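Local coordinates for protein aeromonas extracellular serine protease (Aeromonas sobria, PDB 3WQB) that cleaves peptide bonds after paired basic residues as a secreted, calcium-binding, kexin- and furin-like subtilase that probably acts as a virulence factor against host plasma proteins, at residues K97-G102 with Q155-Y160; S351-L356 with E424-H429; L438-I443 with A474-V479. The protein carries 1 engineered substitution. All coordinates share one frame; numbering follows the deposited sequence.

Contact 1. Residues K97-G102 with Q155-Y160; sequences KNVVTG and QKDWLY
The extended side chain of Lys97 lies over one face of the Tyr160 ring, and this pairing ties a surface loop of the subtilisin-type domain to helix 155-164. The loop, 97-102, falls between strand 73-77 and helix 115-124. Lys97 and Tyr160 cross at about a right angle. CD of Lys97 is 3.9 Å from the centroid of the Tyr160 ring and 19° off its normal, a CH-pi contact displaced toward the rim at CE1. Two atoms along the chain, NZ of Lys97 lies over the same face, 4.5 Å from the centroid of Tyr160 and 16° off the normal, which meets the criterion for a cation-pi interaction. With CG of Lys97 opposite the backbone N (chi1 -172°) and the chain fully extended beyond it, the side chain reaches across the ring without folding back. Phe144 of strand 140-144 touches both partners.

Asp157, one helical turn before Tyr160, packs against Val99, the two side chains sliding past each other in opposite directions. CB of Val99 is 3.6 Å from OD2 of Asp157, so a branched aliphatic group packs against a carboxylate that takes one water on each oxygen. Water 1 accepts from Lys97 NZ and donates to OD1 of Asp157. As NZ of Lys97 and OD1 of Asp157 are 4.8 Å apart, this water links two charged groups that are not in direct contact. Within the loop, Asn98 forms an Asx motif: its OD1 accepts from the backbone N of Thr101 at 3.1 Å, the donor lying above the carbonyl plane. Asn145 ND2 also donates to that oxygen. The second bridge, water 2, donates to both segments, to the backbone O of Val99 at 2.7 Å and to OD2 of Asp157 at 2.6 Å.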
ATOM      1  N   LYS A  97      16.074  10.316  10.666  1.00 12.62           N
ATOM      2  CA  LYS A  97      17.210  10.533   9.781  1.00 12.79           C
ATOM      3  C   LYS A  97      16.790  11.228   8.495  1.00 12.69           C
ATOM      4  O   LYS A  97      15.799  10.863   7.842  1.00 12.83           O
ATOM      5  CB  LYS A  97      17.951   9.227   9.458  1.00 12.97           C
ATOM      6  CG  LYS A  97      19.253   9.454   8.694  1.00 14.83           C
ATOM      7  CD  LYS A  97      20.083   8.199   8.520  1.00 17.23           C
ATOM      8  CE  LYS A  97      21.300   8.497   7.656  1.00 18.25           C
ATOM      9  NZ  LYS A  97      22.146   7.284   7.502  1.00 20.20           N
ATOM     10  N   ASN A  98      17.563  12.249   8.150  1.00 12.57           N
ATOM     11  CA  ASN A  98      17.488  12.857   6.845  1.00 12.74           C
ATOM     12  C   ASN A  98      18.445  12.085   5.947  1.00 13.37           C
ATOM     13  O   ASN A  98      19.669  12.170   6.101  1.00 13.76           O
ATOM     14  CB  ASN A  98      17.894  14.325   6.935  1.00 12.87           C
ATOM     15  CG  ASN A  98      17.593  15.081   5.673  1.00 12.78           C
ATOM     16  OD1 ASN A  98      17.840  14.592   4.577  1.00 12.78           O
ATOM     17  ND2 ASN A  98      17.055  16.292   5.815  1.00 14.40           N
ATOM     18  N   VAL A  99      17.898  11.297   5.030  1.00 13.60           N
ATOM     19  CA  VAL A  99      18.745  10.433   4.207  1.00 14.83           C
ATOM     20  C   VAL A  99      19.422  11.198   3.066  1.00 15.41           C
ATOM     21  O   VAL A  99      20.340  10.679   2.427  1.00 16.51           O
ATOM     22  CB  VAL A  99      17.988   9.186   3.677  1.00 14.79           C
ATOM     23  CG1 VAL A  99      17.423   8.372   4.833  1.00 15.19           C
ATOM     24  CG2 VAL A  99      16.887   9.574   2.689  1.00 15.16           C
ATOM     25  N   VAL A 100      18.976  12.429   2.824  1.00 15.78           N
ATOM     26  CA  VAL A 100      19.605  13.291   1.824  1.00 16.66           C
ATOM     27  C   VAL A 100      20.870  13.956   2.396  1.00 17.23           C
ATOM     28  O   VAL A 100      21.936  13.886   1.784  1.00 18.46           O
ATOM     29  CB  VAL A 100      18.611  14.343   1.272  1.00 16.34           C
ATOM     30  CG1 VAL A 100      19.300  15.247   0.243  1.00 17.21           C
ATOM     31  CG2 VAL A 100      17.398  13.652   0.657  1.00 16.31           C
ATOM     32  N   THR A 101      20.754  14.558   3.581  1.00 17.18           N
ATOM     33  CA  THR A 101      21.859  15.320   4.182  1.00 17.36           C
ATOM     34  C   THR A 101      22.672  14.507   5.197  1.00 17.45           C
ATOM     35  O   THR A 101      23.802  14.878   5.545  1.00 18.64           O
ATOM     36  CB  THR A 101      21.345  16.586   4.902  1.00 17.51           C
ATOM     37  OG1 THR A 101      20.516  16.208   6.006  1.00 16.68           O
ATOM     38  CG2 THR A 101      20.544  17.479   3.954  1.00 18.31           C
ATOM     39  N   GLY A 102      22.094  13.413   5.687  1.00 16.85           N
ATOM     40  CA  GLY A 102      22.716  12.622   6.741  1.00 16.41           C
ATOM     41  C   GLY A 102      22.409  13.093   8.152  1.00 15.92           C
ATOM     42  O   GLY A 102      22.832  12.463   9.119  1.00 16.53           O
ATOM     43  N   GLN A 155      18.448   1.297  -1.254  1.00 11.57           N
ATOM     44  CA  GLN A 155      18.217   0.137  -0.399  1.00 11.64           C
ATOM     45  C   GLN A 155      18.719   0.351   1.033  1.00 11.58           C
ATOM     46  O   GLN A 155      18.024   0.011   1.990  1.00 12.00           O
ATOM     47  CB  GLN A 155      18.839  -1.129  -0.998  1.00 12.05           C
ATOM     48  CG  GLN A 155      18.382  -2.429  -0.303  1.00 13.58           C
ATOM     49  CD  GLN A 155      16.959  -2.822  -0.637  1.00 13.64           C
ATOM     50  OE1 GLN A 155      16.297  -2.165  -1.435  1.00 15.84           O
ATOM     51  NE2 GLN A 155      16.489  -3.923  -0.051  1.00 12.65           N
ATOM     52  N   LYS A 156      19.903   0.935   1.191  1.00 11.64           N
ATOM     53  CA  LYS A 156      20.455   1.139   2.532  1.00 12.64           C
ATOM     54  C   LYS A 156      19.533   2.030   3.369  1.00 11.78           C
ATOM     55  O   LYS A 156      19.401   1.848   4.572  1.00 12.13           O
ATOM     56  CB  LYS A 156      21.873   1.717   2.462  1.00 13.74           C
ATOM     57  CG  LYS A 156      21.973   3.148   1.989  1.00 16.35           C
ATOM     58  CD  LYS A 156      23.388   3.696   2.227  1.00 19.92           C
ATOM     59  CE  LYS A 156      23.529   5.104   1.672  1.00 23.41           C
ATOM     60  NZ  LYS A 156      24.938   5.584   1.705  1.00 26.35           N
ATOM     61  N   ASP A 157      18.878   2.984   2.709  1.00 11.23           N
ATOM     62  CA  ASP A 157      17.975   3.907   3.393  1.00 11.02           C
ATOM     63  C   ASP A 157      16.612   3.271   3.697  1.00 10.46           C
ATOM     64  O   ASP A 157      16.037   3.525   4.767  1.00 10.92           O
ATOM     65  CB  ASP A 157      17.837   5.203   2.602  1.00 11.20           C
ATOM     66  CG  ASP A 157      19.146   5.969   2.524  1.00 11.82           C
ATOM     67  OD1 ASP A 157      19.945   5.883   3.487  1.00 14.85           O
ATOM     68  OD2 ASP A 157      19.355   6.665   1.517  1.00 13.61           O
ATOM     69  N   TRP A 158      16.106   2.432   2.786  1.00 10.27           N
ATOM     70  CA  TRP A 158      14.891   1.660   3.095  1.00 10.20           C
ATOM     71  C   TRP A 158      15.115   0.784   4.334  1.00 10.47           C
ATOM     72  O   TRP A 158      14.304   0.781   5.248  1.00 10.34           O
ATOM     73  CB  TRP A 158      14.431   0.794   1.915  1.00 10.19           C
ATOM     74  CG  TRP A 158      13.886   1.557   0.741  1.00  9.80           C
ATOM     75  CD1 TRP A 158      14.407   1.593  -0.522  1.00  9.88           C
ATOM     76  CD2 TRP A 158      12.708   2.375   0.711  1.00  9.49           C
ATOM     77  NE1 TRP A 158      13.623   2.376  -1.342  1.00 10.76           N
ATOM     78  CE2 TRP A 158      12.584   2.880  -0.607  1.00  9.71           C
ATOM     79  CE3 TRP A 158      11.744   2.737   1.667  1.00  9.96           C
ATOM     80  CZ2 TRP A 158      11.541   3.728  -0.992  1.00  9.96           C
ATOM     81  CZ3 TRP A 158      10.713   3.591   1.284  1.00 10.73           C
ATOM     82  CH2 TRP A 158      10.614   4.070  -0.036  1.00  9.86           C
ATOM     83  N   LEU A 159      16.223   0.049   4.355  1.00 10.38           N
ATOM     84  CA  LEU A 159      16.591  -0.758   5.512  1.00 10.67           C
ATOM     85  C   LEU A 159      16.655   0.085   6.788  1.00 10.58           C
ATOM     86  O   LEU A 159      16.099  -0.297   7.824  1.00 10.90           O
ATOM     87  CB  LEU A 159      17.945  -1.427   5.258  1.00 11.28           C
ATOM     88  CG  LEU A 159      17.951  -2.545   4.215  1.00 11.22           C
ATOM     89  CD1 LEU A 159      19.376  -2.957   3.939  1.00 13.00           C
ATOM     90  CD2 LEU A 159      17.116  -3.742   4.680  1.00 12.91           C
ATOM     91  N   TYR A 160      17.314   1.243   6.703  1.00 10.41           N
ATOM     92  CA  TYR A 160      17.498   2.103   7.856  1.00 11.42           C
ATOM     93  C   TYR A 160      16.160   2.522   8.474  1.00 10.93           C
ATOM     94  O   TYR A 160      16.008   2.568   9.704  1.00 11.76           O
ATOM     95  CB  TYR A 160      18.345   3.339   7.504  1.00 11.78           C
ATOM     96  CG  TYR A 160      18.892   4.025   8.737  1.00 11.99           C
ATOM     97  CD1 TYR A 160      18.124   4.955   9.452  1.00 12.98           C
ATOM     98  CD2 TYR A 160      20.164   3.716   9.215  1.00 13.34           C
ATOM     99  CE1 TYR A 160      18.610   5.555  10.605  1.00 12.88           C
ATOM    100  CE2 TYR A 160      20.653   4.314  10.351  1.00 13.16           C
ATOM    101  CZ  TYR A 160      19.878   5.228  11.050  1.00 12.88           C
ATOM    102  OH  TYR A 160      20.362   5.813  12.189  1.00 14.33           O
TER
HETATM  103  O   HOH W   1      20.672   5.281   6.001  1.00 21.81           O
HETATM  104  O   HOH W   2      20.711   8.693   0.583  1.00 20.01           O

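Contact 2. Residues S351-L356 with E424-H429; sequences SAYPDL and ELAANH
Ala426, in the last part of helix 419-426, sets its methyl over one face of the Tyr353 ring: CB lies 3.9 Å from the ring centroid and 29° off the normal, a CH-pi contact. Its closest ring atom is CE2 of Tyr353, at 3.5 Å. CG of Tyr353 stands opposite the carbonyl carbon (chi1 -68°), which carries the ring across to the second segment. At Ala427 the phenol end is met instead. OH of Tyr353 comes within 3.3 Å of CA of Ala427 and also touches its CB, even though that CB is directed away from segment 351-356. A type I turn from Ala426 to His429 then brings the imidazole round to Leu356. There CD2 of Leu356 approaches the ring edge, 3.9 Å from CD2 of His429, while NE2 of His429 is hydrogen-bonded to Asp360 OD1. The turns leaving two helices thus pack together, 419-426 and the subtilase helix 335-352, whose start carries the engineered Ala336 of the predicted charge relay, far from this end. Leu423 of helix 419-426 also touches Tyr353, and Leu364 of helix 358-368 touches both Leu356 and His429.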
ATOM      1  N   SER A 351      -1.574   0.416  22.712  1.00 12.48           N
ATOM      2  CA  SER A 351      -1.407   1.081  24.006  1.00 12.52           C
ATOM      3  C   SER A 351      -2.340   0.504  25.066  1.00 13.04           C
ATOM      4  O   SER A 351      -1.973   0.450  26.241  1.00 14.25           O
ATOM      5  CB  SER A 351      -1.560   2.598  23.896  1.00 12.32           C
ATOM      6  OG  SER A 351      -2.902   3.009  23.674  1.00 11.86           O
ATOM      7  N   ALA A 352      -3.528   0.070  24.644  1.00 12.99           N
ATOM      8  CA  ALA A 352      -4.532  -0.519  25.538  1.00 13.53           C
ATOM      9  C   ALA A 352      -4.191  -1.957  25.912  1.00 14.19           C
ATOM     10  O   ALA A 352      -4.480  -2.401  27.031  1.00 15.08           O
ATOM     11  CB  ALA A 352      -5.900  -0.465  24.898  1.00 13.76           C
ATOM     12  N   TYR A 353      -3.575  -2.677  24.974  1.00 14.33           N
ATOM     13  CA  TYR A 353      -3.293  -4.100  25.123  1.00 14.78           C
ATOM     14  C   TYR A 353      -1.904  -4.396  24.578  1.00 15.06           C
ATOM     15  O   TYR A 353      -1.759  -4.963  23.492  1.00 14.68           O
ATOM     16  CB  TYR A 353      -4.378  -4.941  24.428  1.00 15.02           C
ATOM     17  CG  TYR A 353      -5.704  -4.822  25.139  1.00 15.05           C
ATOM     18  CD1 TYR A 353      -5.969  -5.574  26.281  1.00 16.42           C
ATOM     19  CD2 TYR A 353      -6.663  -3.897  24.713  1.00 14.65           C
ATOM     20  CE1 TYR A 353      -7.162  -5.436  26.965  1.00 16.10           C
ATOM     21  CE2 TYR A 353      -7.871  -3.750  25.387  1.00 15.58           C
ATOM     22  CZ  TYR A 353      -8.112  -4.526  26.505  1.00 15.45           C
ATOM     23  OH  TYR A 353      -9.292  -4.378  27.184  1.00 16.62           O
ATOM     24  N   PRO A 354      -0.866  -4.030  25.348  1.00 15.52           N
ATOM     25  CA  PRO A 354       0.507  -4.068  24.842  1.00 16.29           C
ATOM     26  C   PRO A 354       1.079  -5.461  24.605  1.00 16.60           C
ATOM     27  O   PRO A 354       2.138  -5.579  23.985  1.00 17.26           O
ATOM     28  CB  PRO A 354       1.305  -3.328  25.927  1.00 16.47           C
ATOM     29  CG  PRO A 354       0.463  -3.403  27.137  1.00 17.24           C
ATOM     30  CD  PRO A 354      -0.948  -3.389  26.675  1.00 15.80           C
ATOM     31  N   ASP A 355       0.389  -6.499  25.078  1.00 16.98           N
ATOM     32  CA  ASP A 355       0.885  -7.870  24.929  1.00 17.98           C
ATOM     33  C   ASP A 355       0.427  -8.551  23.649  1.00 17.63           C
ATOM     34  O   ASP A 355       0.941  -9.615  23.290  1.00 18.65           O
ATOM     35  CB  ASP A 355       0.492  -8.734  26.135  1.00 18.71           C
ATOM     36  CG  ASP A 355       1.168  -8.292  27.419  1.00 21.77           C
ATOM     37  OD1 ASP A 355       2.131  -7.500  27.351  1.00 24.23           O
ATOM     38  OD2 ASP A 355       0.734  -8.751  28.499  1.00 25.66           O
ATOM     39  N   LEU A 356      -0.539  -7.947  22.962  1.00 16.19           N
ATOM     40  CA  LEU A 356      -1.096  -8.541  21.747  1.00 15.54           C
ATOM     41  C   LEU A 356      -0.156  -8.457  20.557  1.00 14.23           C
ATOM     42  O   LEU A 356       0.500  -7.441  20.334  1.00 14.51           O
ATOM     43  CB  LEU A 356      -2.444  -7.907  21.418  1.00 15.92           C
ATOM     44  CG  LEU A 356      -3.529  -8.260  22.442  1.00 17.98           C
ATOM     45  CD1 LEU A 356      -4.853  -7.696  21.996  1.00 21.08           C
ATOM     46  CD2 LEU A 356      -3.643  -9.771  22.657  1.00 19.89           C
ATOM     47  N   GLU A 424     -13.479  -3.287  22.619  1.00 12.67           N
ATOM     48  CA  GLU A 424     -14.439  -4.166  23.287  1.00 13.39           C
ATOM     49  C   GLU A 424     -14.060  -5.632  23.092  1.00 13.82           C
ATOM     50  O   GLU A 424     -14.067  -6.419  24.034  1.00 14.64           O
ATOM     51  CB  GLU A 424     -15.848  -3.912  22.755  1.00 13.78           C
ATOM     52  CG  GLU A 424     -16.939  -4.682  23.466  1.00 16.57           C
ATOM     53  CD  GLU A 424     -18.306  -4.307  22.955  1.00 20.23           C
ATOM     54  OE1 GLU A 424     -18.705  -4.827  21.894  1.00 23.57           O
ATOM     55  OE2 GLU A 424     -18.975  -3.478  23.603  1.00 23.61           O
ATOM     56  N   LEU A 425     -13.700  -5.996  21.870  1.00 13.90           N
ATOM     57  CA  LEU A 425     -13.332  -7.375  21.588  1.00 14.49           C
ATOM     58  C   LEU A 425     -11.995  -7.724  22.234  1.00 14.36           C
ATOM     59  O   LEU A 425     -11.795  -8.850  22.691  1.00 14.64           O
ATOM     60  CB  LEU A 425     -13.284  -7.633  20.078  1.00 14.86           C
ATOM     61  CG  LEU A 425     -14.581  -7.580  19.262  1.00 16.50           C
ATOM     62  CD1 LEU A 425     -14.317  -7.984  17.823  1.00 17.77           C
ATOM     63  CD2 LEU A 425     -15.653  -8.470  19.873  1.00 17.50           C
ATOM     64  N   ALA A 426     -11.090  -6.749  22.294  1.00 14.00           N
ATOM     65  CA  ALA A 426      -9.744  -6.982  22.823  1.00 14.77           C
ATOM     66  C   ALA A 426      -9.740  -7.410  24.283  1.00 15.55           C
ATOM     67  O   ALA A 426      -8.886  -8.193  24.694  1.00 15.90           O
ATOM     68  CB  ALA A 426      -8.869  -5.748  22.628  1.00 14.25           C
ATOM     69  N   ALA A 427     -10.710  -6.906  25.045  1.00 15.93           N
ATOM     70  CA  ALA A 427     -10.814  -7.184  26.477  1.00 17.19           C
ATOM     71  C   ALA A 427     -10.988  -8.673  26.734  1.00 17.98           C
ATOM     72  O   ALA A 427     -10.632  -9.166  27.808  1.00 18.71           O
ATOM     73  CB  ALA A 427     -11.973  -6.402  27.074  1.00 17.10           C
ATOM     74  N   ASN A 428     -11.529  -9.386  25.751  1.00 18.32           N
ATOM     75  CA  ASN A 428     -11.798 -10.814  25.896  1.00 19.25           C
ATOM     76  C   ASN A 428     -11.048 -11.682  24.894  1.00 19.08           C
ATOM     77  O   ASN A 428     -11.335 -12.871  24.742  1.00 19.90           O
ATOM     78  CB  ASN A 428     -13.304 -11.059  25.824  1.00 20.05           C
ATOM     79  CG  ASN A 428     -14.027 -10.534  27.049  1.00 21.56           C
ATOM     80  OD1 ASN A 428     -14.977  -9.762  26.944  1.00 24.34           O
ATOM     81  ND2 ASN A 428     -13.562 -10.942  28.226  1.00 23.70           N
ATOM     82  N   HIS A 429     -10.068 -11.087  24.227  1.00 18.59           N
ATOM     83  CA  HIS A 429      -9.355 -11.777  23.172  1.00 18.25           C
ATOM     84  C   HIS A 429      -8.406 -12.831  23.732  1.00 19.11           C
ATOM     85  O   HIS A 429      -7.696 -12.589  24.709  1.00 20.45           O
ATOM     86  CB  HIS A 429      -8.589 -10.767  22.318  1.00 17.61           C
ATOM     87  CG  HIS A 429      -7.887 -11.380  21.152  1.00 15.89           C
ATOM     88  ND1 HIS A 429      -8.549 -11.807  20.021  1.00 16.73           N
ATOM     89  CD2 HIS A 429      -6.573 -11.631  20.939  1.00 15.01           C
ATOM     90  CE1 HIS A 429      -7.673 -12.295  19.160  1.00 15.49           C
ATOM     91  NE2 HIS A 429      -6.467 -12.202  19.693  1.00 15.02           N
TER

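Contact 3. Residues L438-I443 with A474-V479; sequences LPWQKI and AVQVMV
A methionine methyl sits almost exactly above the six-membered ring of Trp440: CE of Met478 is 3.7 Å from the centroid and only 5° off the ring normal. This CH-pi contact belongs to a wider Met-aromatic arrangement in which SD of Met478 lies obliquely, 4.6 Å from the same Trp440 centroid. A bend at the thioether (chi3 -65°) turns the methyl over the indole, while CG of Met478 packs 3.8 Å from CH2 of Trp440. The two side chains cross at about a right angle.

Both segments belong to the P-domain, a jelly-roll-like beta sandwich in this family, where strand 436-444 and strand 471-482 each pair antiparallel with strand 583-595. From the irregular part of strand 436-444, the indole extends over the intervening strand 583-595, touching its Ser589 and Arg591, to strand 471-482. The nearest CA atoms, those of Trp440 and Val477, are 8.9 Å apart; the contact is made by the indole, which meets side chains and, at its edge, the backbone of Val477.

Two residues before the methionine, CB of Gln476 is 3.7 Å from CH2 of Trp440, in an oblique approach. The amide plane of Gln476 is inclined just 17° to the indole, and its OE1 lies 3.9 Å from CZ2 of Trp440. The amide's other end, NE2 of Gln476, donates to the backbone O of Ser251 in the subtilisin domain, so this side chain reaches across to the other domain.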
ATOM      1  N   LEU A 438       2.742 -22.222   4.948  1.00 14.22           N
ATOM      2  CA  LEU A 438       2.884 -23.489   4.250  1.00 14.81           C
ATOM      3  C   LEU A 438       3.867 -23.334   3.099  1.00 15.59           C
ATOM      4  O   LEU A 438       3.972 -22.259   2.510  1.00 16.13           O
ATOM      5  CB  LEU A 438       1.534 -24.009   3.738  1.00 14.99           C
ATOM      6  CG  LEU A 438       0.497 -24.440   4.774  1.00 15.55           C
ATOM      7  CD1 LEU A 438      -0.743 -24.973   4.085  1.00 17.06           C
ATOM      8  CD2 LEU A 438       1.056 -25.497   5.723  1.00 16.40           C
ATOM      9  N   PRO A 439       4.607 -24.406   2.776  1.00 15.77           N
ATOM     10  CA  PRO A 439       5.494 -24.325   1.623  1.00 16.00           C
ATOM     11  C   PRO A 439       4.715 -23.959   0.357  1.00 15.83           C
ATOM     12  O   PRO A 439       3.570 -24.388   0.187  1.00 16.29           O
ATOM     13  CB  PRO A 439       6.052 -25.748   1.509  1.00 16.32           C
ATOM     14  CG  PRO A 439       5.922 -26.319   2.878  1.00 16.84           C
ATOM     15  CD  PRO A 439       4.680 -25.714   3.451  1.00 15.99           C
ATOM     16  N   TRP A 440       5.331 -23.152  -0.499  1.00 15.45           N
ATOM     17  CA  TRP A 440       4.778 -22.869  -1.820  1.00 15.19           C
ATOM     18  C   TRP A 440       4.531 -24.193  -2.542  1.00 15.30           C
ATOM     19  O   TRP A 440       5.369 -25.109  -2.488  1.00 16.11           O
ATOM     20  CB  TRP A 440       5.754 -22.034  -2.646  1.00 15.18           C
ATOM     21  CG  TRP A 440       5.832 -20.580  -2.298  1.00 15.46           C
ATOM     22  CD1 TRP A 440       6.789 -19.972  -1.543  1.00 17.14           C
ATOM     23  CD2 TRP A 440       4.936 -19.541  -2.725  1.00 15.14           C
ATOM     24  NE1 TRP A 440       6.541 -18.627  -1.456  1.00 17.61           N
ATOM     25  CE2 TRP A 440       5.415 -18.331  -2.181  1.00 15.99           C
ATOM     26  CE3 TRP A 440       3.770 -19.520  -3.501  1.00 14.86           C
ATOM     27  CZ2 TRP A 440       4.766 -17.107  -2.386  1.00 16.31           C
ATOM     28  CZ3 TRP A 440       3.132 -18.303  -3.717  1.00 15.55           C
ATOM     29  CH2 TRP A 440       3.631 -17.115  -3.161  1.00 15.29           C
ATOM     30  N   GLN A 441       3.362 -24.301  -3.167  1.00 14.89           N
ATOM     31  CA  GLN A 441       3.039 -25.417  -4.039  1.00 14.82           C
ATOM     32  C   GLN A 441       2.955 -24.883  -5.453  1.00 14.64           C
ATOM     33  O   GLN A 441       2.104 -24.034  -5.752  1.00 14.73           O
ATOM     34  CB  GLN A 441       1.711 -26.065  -3.650  1.00 15.52           C
ATOM     35  CG  GLN A 441       1.794 -26.842  -2.374  1.00 17.27           C
ATOM     36  CD  GLN A 441       0.611 -27.759  -2.126  1.00 17.86           C
ATOM     37  OE1 GLN A 441      -0.270 -27.970  -2.984  1.00 19.59           O
ATOM     38  NE2 GLN A 441       0.586 -28.320  -0.939  1.00 18.96           N
ATOM     39  N   LYS A 442       3.850 -25.373  -6.310  1.00 14.72           N
ATOM     40  CA  LYS A 442       3.923 -24.929  -7.702  1.00 15.30           C
ATOM     41  C   LYS A 442       3.220 -25.914  -8.622  1.00 15.15           C
ATOM     42  O   LYS A 442       3.398 -27.131  -8.512  1.00 15.52           O
ATOM     43  CB  LYS A 442       5.382 -24.727  -8.141  1.00 15.96           C
ATOM     44  CG  LYS A 442       5.525 -24.118  -9.540  1.00 17.03           C
ATOM     45  CD  LYS A 442       6.913 -23.555  -9.783  1.00 20.72           C
ATOM     46  CE  LYS A 442       6.965 -22.805 -11.108  1.00 22.69           C
ATOM     47  NZ  LYS A 442       8.206 -21.987 -11.244  1.00 24.99           N
ATOM     48  N   ILE A 443       2.429 -25.369  -9.538  1.00 15.41           N
ATOM     49  CA  ILE A 443       1.705 -26.161 -10.516  1.00 16.44           C
ATOM     50  C   ILE A 443       2.123 -25.687 -11.901  1.00 16.78           C
ATOM     51  O   ILE A 443       1.758 -24.590 -12.323  1.00 16.97           O
ATOM     52  CB  ILE A 443       0.162 -26.021 -10.347  1.00 16.26           C
ATOM     53  CG1 ILE A 443      -0.275 -26.316  -8.903  1.00 16.88           C
ATOM     54  CG2 ILE A 443      -0.571 -26.929 -11.328  1.00 17.02           C
ATOM     55  CD1 ILE A 443      -0.314 -25.098  -7.995  1.00 17.50           C
ATOM     56  N   ALA A 474      -4.293 -15.557   5.212  1.00 10.90           N
ATOM     57  CA  ALA A 474      -4.179 -14.988   3.878  1.00 10.80           C
ATOM     58  C   ALA A 474      -3.646 -16.043   2.936  1.00 10.77           C
ATOM     59  O   ALA A 474      -3.051 -17.041   3.371  1.00 11.06           O
ATOM     60  CB  ALA A 474      -3.264 -13.761   3.886  1.00 11.52           C
ATOM     61  N   VAL A 475      -3.892 -15.835   1.648  1.00 10.29           N
ATOM     62  CA  VAL A 475      -3.271 -16.656   0.614  1.00 11.12           C
ATOM     63  C   VAL A 475      -2.501 -15.781  -0.364  1.00 10.97           C
ATOM     64  O   VAL A 475      -2.968 -14.698  -0.754  1.00 10.83           O
ATOM     65  CB  VAL A 475      -4.284 -17.570  -0.156  1.00 12.06           C
ATOM     66  CG1 VAL A 475      -4.933 -18.570   0.784  1.00 13.35           C
ATOM     67  CG2 VAL A 475      -5.344 -16.764  -0.867  1.00 13.52           C
ATOM     68  N   GLN A 476      -1.325 -16.260  -0.754  1.00 11.06           N
ATOM     69  CA  GLN A 476      -0.545 -15.652  -1.814  1.00 11.19           C
ATOM     70  C   GLN A 476      -0.530 -16.580  -3.005  1.00 11.60           C
ATOM     71  O   GLN A 476      -0.493 -17.810  -2.855  1.00 12.01           O
ATOM     72  CB  GLN A 476       0.889 -15.393  -1.369  1.00 11.63           C
ATOM     73  CG  GLN A 476       1.020 -14.359  -0.265  1.00 11.14           C
ATOM     74  CD  GLN A 476       2.407 -14.331   0.322  1.00 12.55           C
ATOM     75  OE1 GLN A 476       2.964 -15.380   0.649  1.00 13.14           O
ATOM     76  NE2 GLN A 476       2.969 -13.135   0.483  1.00 12.68           N
ATOM     77  N   VAL A 477      -0.567 -15.975  -4.184  1.00 12.02           N
ATOM     78  CA  VAL A 477      -0.489 -16.694  -5.446  1.00 13.21           C
ATOM     79  C   VAL A 477       0.558 -16.012  -6.318  1.00 13.12           C
ATOM     80  O   VAL A 477       0.630 -14.778  -6.367  1.00 14.85           O
ATOM     81  CB  VAL A 477      -1.876 -16.710  -6.157  1.00 13.99           C
ATOM     82  CG1 VAL A 477      -1.787 -17.102  -7.609  1.00 16.05           C
ATOM     83  CG2 VAL A 477      -2.834 -17.642  -5.446  1.00 14.03           C
ATOM     84  N   MET A 478       1.386 -16.807  -6.991  1.00 12.62           N
ATOM     85  CA  MET A 478       2.220 -16.282  -8.072  1.00 13.23           C
ATOM     86  C   MET A 478       1.706 -16.870  -9.367  1.00 12.84           C
ATOM     87  O   MET A 478       1.318 -18.038  -9.396  1.00 13.06           O
ATOM     88  CB  MET A 478       3.690 -16.638  -7.872  1.00 13.62           C
ATOM     89  CG  MET A 478       4.321 -15.882  -6.719  1.00 15.19           C
ATOM     90  SD  MET A 478       6.079 -16.220  -6.582  1.00 19.35           S
ATOM     91  CE  MET A 478       6.102 -17.964  -6.160  1.00 19.78           C
ATOM     92  N   VAL A 479       1.663 -16.054 -10.418  1.00 12.18           N
ATOM     93  CA  VAL A 479       1.165 -16.504 -11.732  1.00 12.28           C
ATOM     94  C   VAL A 479       2.173 -16.192 -12.832  1.00 12.02           C
ATOM     95  O   VAL A 479       2.772 -15.107 -12.861  1.00 12.12           O
ATOM     96  CB  VAL A 479      -0.222 -15.883 -12.093  1.00 12.40           C
ATOM     97  CG1 VAL A 479      -0.690 -16.363 -13.475  1.00 13.79           C
ATOM     98  CG2 VAL A 479      -1.260 -16.245 -11.055  1.00 14.02           C
TER

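The contacts follow one another in series along the chain. Their centres stand 32 to 34 Å apart, and their nearest atoms are about 21 Å apart for contacts 1 and 2, about 16 Å for 1 and 3, and about 15 Å for 2 and 3. Contact 1 joins a loop to a helix of the subtilisin domain, with strand 140-144 at the edge of its parallel sheet alongside. Contact 2 packs the turns after helices 335-352 and 419-426, at the exit from that domain. Strand 436-444 of contact 3 is the next regular element after helix 419-426, across a short linker, and lies in the P-domain. Each is a separate local packing, none touching another.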